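Local coordinates for Lmo2184 protein (Listeria monocytogenes serovar 1/2a, PDB 5JOQ) that probably binds heme as the lipid-anchored substrate-binding component of an iron-acquiring ABC transporter, at residues K193-E198 with K281-M286. Residues are numbered along the deposited sequence; the frame is centred on the assembly and turned at random.
Sequences KLAGGE and KEMEKM
Met283 meets Ala195 where the end of helix 187-194 comes up against helix 276-288 in the C-terminal lobe, and the pairing is wholly apolar: CG of Met283 lies 3.7 Å from CB of Ala195. A chi1 of -176° swings that CG away from the backbone N and up against the methyl; bends at the next two torsions then carry SD and CE off to the side. A long, unbranched apolar chain that can bend in this way suits the buried position. At Glu284 the backbones draw closest, its CA 5.5 Å from CA of Ala195, and the short alanine methyl, pointing toward the helix, fits between them. The Glu284 side chain leans on Val157 and Val161 of helix 140-161, the long helix linking the two lobes, as in FatB-like binding proteins, with OE1 weakly hydrogen-bonded to Asn160. Farther along, Leu287 joins Leu280 in covering the same methyl, and Tyr288 OH is hydrogen-bonded to the Ala195 carbonyl O. Ala195 leads into a Schellman motif, in which Gly196 takes the positive phi (97°) that ends helix 187-194. Between 193-198 and 281-286 the contact is thus apolar and nondirectional, while the Tyr288 bond adds one directional tie between the same two elements.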
ATOM      1  N   LYS A 193     -26.329  -6.471   6.259  0.62 12.04           N
ATOM      2  CA  LYS A 193     -27.711  -6.474   6.739  0.62 12.66           C
ATOM      3  C   LYS A 193     -28.695  -6.592   5.583  0.62 12.77           C
ATOM      4  O   LYS A 193     -29.654  -7.373   5.635  0.62 14.44           O
ATOM      5  CB  LYS A 193     -27.988  -5.188   7.531  0.62 13.60           C
ATOM      6  CG  LYS A 193     -29.432  -5.107   8.108  0.62 15.87           C
ATOM      7  CD  LYS A 193     -29.694  -3.792   8.891  0.62 18.43           C
ATOM      8  CE  LYS A 193     -30.187  -2.664   7.967  0.62 20.84           C
ATOM      9  NZ  LYS A 193     -30.591  -1.385   8.680  0.62 21.96           N
ATOM     10  N   LEU A 194     -28.509  -5.774   4.552  1.00 12.19           N
ATOM     11  CA  LEU A 194     -29.460  -5.751   3.443  1.00 13.01           C
ATOM     12  C   LEU A 194     -29.463  -7.074   2.695  1.00 13.38           C
ATOM     13  O   LEU A 194     -30.508  -7.495   2.187  1.00 14.30           O
ATOM     14  CB  LEU A 194     -29.111  -4.609   2.495  1.00 15.45           C
ATOM     15  CG  LEU A 194     -29.352  -3.173   3.054  1.00 17.12           C
ATOM     16  CD1 LEU A 194     -28.760  -2.145   2.088  1.00 17.46           C
ATOM     17  CD2 LEU A 194     -30.818  -2.865   3.286  1.00 17.75           C
ATOM     18  N   ALA A 195     -28.303  -7.729   2.600  1.00 12.80           N
ATOM     19  CA  ALA A 195     -28.214  -9.045   1.952  1.00 14.91           C
ATOM     20  C   ALA A 195     -28.642 -10.187   2.868  1.00 15.31           C
ATOM     21  O   ALA A 195     -28.525 -11.369   2.489  1.00 17.33           O
ATOM     22  CB  ALA A 195     -26.785  -9.274   1.450  1.00 13.33           C
ATOM     23  N   GLY A 196     -29.146  -9.882   4.063  1.00 18.69           N
ATOM     24  CA  GLY A 196     -29.736 -10.900   4.907  1.00 18.41           C
ATOM     25  C   GLY A 196     -28.805 -11.461   5.962  1.00 17.88           C
ATOM     26  O   GLY A 196     -29.261 -12.236   6.806  1.00 23.65           O
ATOM     27  N   GLY A 197     -27.532 -11.071   5.961  1.00 14.00           N
ATOM     28  CA  GLY A 197     -26.609 -11.568   6.971  1.00 13.23           C
ATOM     29  C   GLY A 197     -26.964 -11.050   8.358  1.00 17.03           C
ATOM     30  O   GLY A 197     -27.432  -9.936   8.517  1.00 16.50           O
ATOM     31  N   GLU A 198     -26.711 -11.873   9.383  1.00 14.48           N
ATOM     32  CA  GLU A 198     -26.905 -11.498  10.785  1.00 15.45           C
ATOM     33  C   GLU A 198     -25.546 -11.217  11.434  1.00 11.79           C
ATOM     34  O   GLU A 198     -24.775 -12.139  11.699  1.00 14.12           O
ATOM     35  CB  GLU A 198     -27.640 -12.616  11.533  1.00 21.49           C
ATOM     36  CG  GLU A 198     -27.774 -12.369  13.021  1.00 26.20           C
ATOM     37  CD  GLU A 198     -28.392 -13.570  13.768  1.00 33.48           C
ATOM     38  OE1 GLU A 198     -29.072 -14.415  13.126  1.00 35.39           O
ATOM     39  OE2 GLU A 198     -28.180 -13.671  14.994  1.00 34.12           O
ATOM     40  N   LYS A 281     -24.904  -7.143  -4.722  1.00 18.18           N
ATOM     41  CA  LYS A 281     -25.047  -8.400  -5.456  1.00 15.82           C
ATOM     42  C   LYS A 281     -23.872  -9.335  -5.188  1.00 18.79           C
ATOM     43  O   LYS A 281     -24.036 -10.566  -5.136  1.00 17.32           O
ATOM     44  CB  LYS A 281     -25.142  -8.120  -6.949  1.00 23.45           C
ATOM     45  CG  LYS A 281     -26.421  -7.431  -7.391  1.00 36.33           C
ATOM     46  CD  LYS A 281     -26.403  -7.056  -8.897  1.00 46.98           C
ATOM     47  CE  LYS A 281     -27.439  -5.945  -9.201  1.00 53.55           C
ATOM     48  NZ  LYS A 281     -27.040  -5.003 -10.306  1.00 52.21           N
ATOM     49  N   GLU A 282     -22.664  -8.775  -5.107  1.00 15.84           N
ATOM     50  CA  GLU A 282     -21.503  -9.585  -4.749  1.00 19.36           C
ATOM     51  C   GLU A 282     -21.632 -10.096  -3.309  1.00 18.12           C
ATOM     52  O   GLU A 282     -21.287 -11.251  -3.015  1.00 19.37           O
ATOM     53  CB  GLU A 282     -20.233  -8.754  -4.964  1.00 21.88           C
ATOM     54  CG  GLU A 282     -18.964  -9.531  -5.060  1.00 36.15           C
ATOM     55  CD  GLU A 282     -19.044 -10.606  -6.136  1.00 45.66           C
ATOM     56  OE1 GLU A 282     -19.577 -10.351  -7.258  1.00 44.34           O
ATOM     57  OE2 GLU A 282     -18.619 -11.727  -5.810  1.00 53.09           O
ATOM     58  N   MET A 283     -22.199  -9.276  -2.413  1.00 15.65           N
ATOM     59  CA  MET A 283     -22.417  -9.717  -1.038  1.00 14.46           C
ATOM     60  C   MET A 283     -23.358 -10.904  -0.994  1.00 16.02           C
ATOM     61  O   MET A 283     -23.119 -11.873  -0.263  1.00 15.83           O
ATOM     62  CB  MET A 283     -22.967  -8.559  -0.191  1.00 15.98           C
ATOM     63  CG  MET A 283     -23.141  -8.917   1.280  1.00 15.02           C
ATOM     64  SD  MET A 283     -21.603  -9.239   2.144  1.00 15.66           S
ATOM     65  CE  MET A 283     -20.779  -7.620   2.103  1.00 11.56           C
ATOM     66  N   GLU A 284     -24.424 -10.860  -1.791  1.00 16.25           N
ATOM     67  CA  GLU A 284     -25.378 -11.962  -1.817  1.00 19.48           C
ATOM     68  C   GLU A 284     -24.704 -13.252  -2.275  1.00 20.81           C
ATOM     69  O   GLU A 284     -24.992 -14.328  -1.743  1.00 21.16           O
ATOM     70  CB  GLU A 284     -26.570 -11.596  -2.711  1.00 22.03           C
ATOM     71  CG  GLU A 284     -27.652 -12.628  -2.697  1.00 27.31           C
ATOM     72  CD  GLU A 284     -28.748 -12.381  -3.739  1.00 34.60           C
ATOM     73  OE1 GLU A 284     -28.819 -11.269  -4.336  1.00 31.04           O
ATOM     74  OE2 GLU A 284     -29.531 -13.334  -3.954  1.00 40.79           O
ATOM     75  N   LYS A 285     -23.768 -13.161  -3.232  1.00 23.05           N
ATOM     76  CA  LYS A 285     -23.056 -14.355  -3.693  1.00 23.55           C
ATOM     77  C   LYS A 285     -22.210 -14.964  -2.586  1.00 20.66           C
ATOM     78  O   LYS A 285     -22.201 -16.191  -2.403  1.00 22.79           O
ATOM     79  CB  LYS A 285     -22.165 -14.020  -4.888  1.00 28.33           C
ATOM     80  CG  LYS A 285     -22.926 -13.754  -6.177  1.00 39.28           C
ATOM     81  CD  LYS A 285     -21.983 -13.464  -7.338  1.00 47.84           C
ATOM     82  CE  LYS A 285     -22.750 -12.837  -8.497  1.00 55.21           C
ATOM     83  NZ  LYS A 285     -21.853 -12.057  -9.396  1.00 60.16           N
ATOM     84  N   MET A 286     -21.505 -14.121  -1.834  1.00 18.50           N
ATOM     85  CA  MET A 286     -20.646 -14.615  -0.759  1.00 24.19           C
ATOM     86  C   MET A 286     -21.447 -15.225   0.381  1.00 21.10           C
ATOM     87  O   MET A 286     -21.020 -16.217   0.976  1.00 22.01           O
ATOM     88  CB  MET A 286     -19.791 -13.469  -0.226  1.00 21.38           C
ATOM     89  CG  MET A 286     -18.587 -13.166  -1.101  1.00 23.44           C
ATOM     90  SD  MET A 286     -17.625 -11.783  -0.458  1.00 24.03           S
ATOM     91  CE  MET A 286     -18.710 -10.421  -0.741  1.00 20.96           C
TER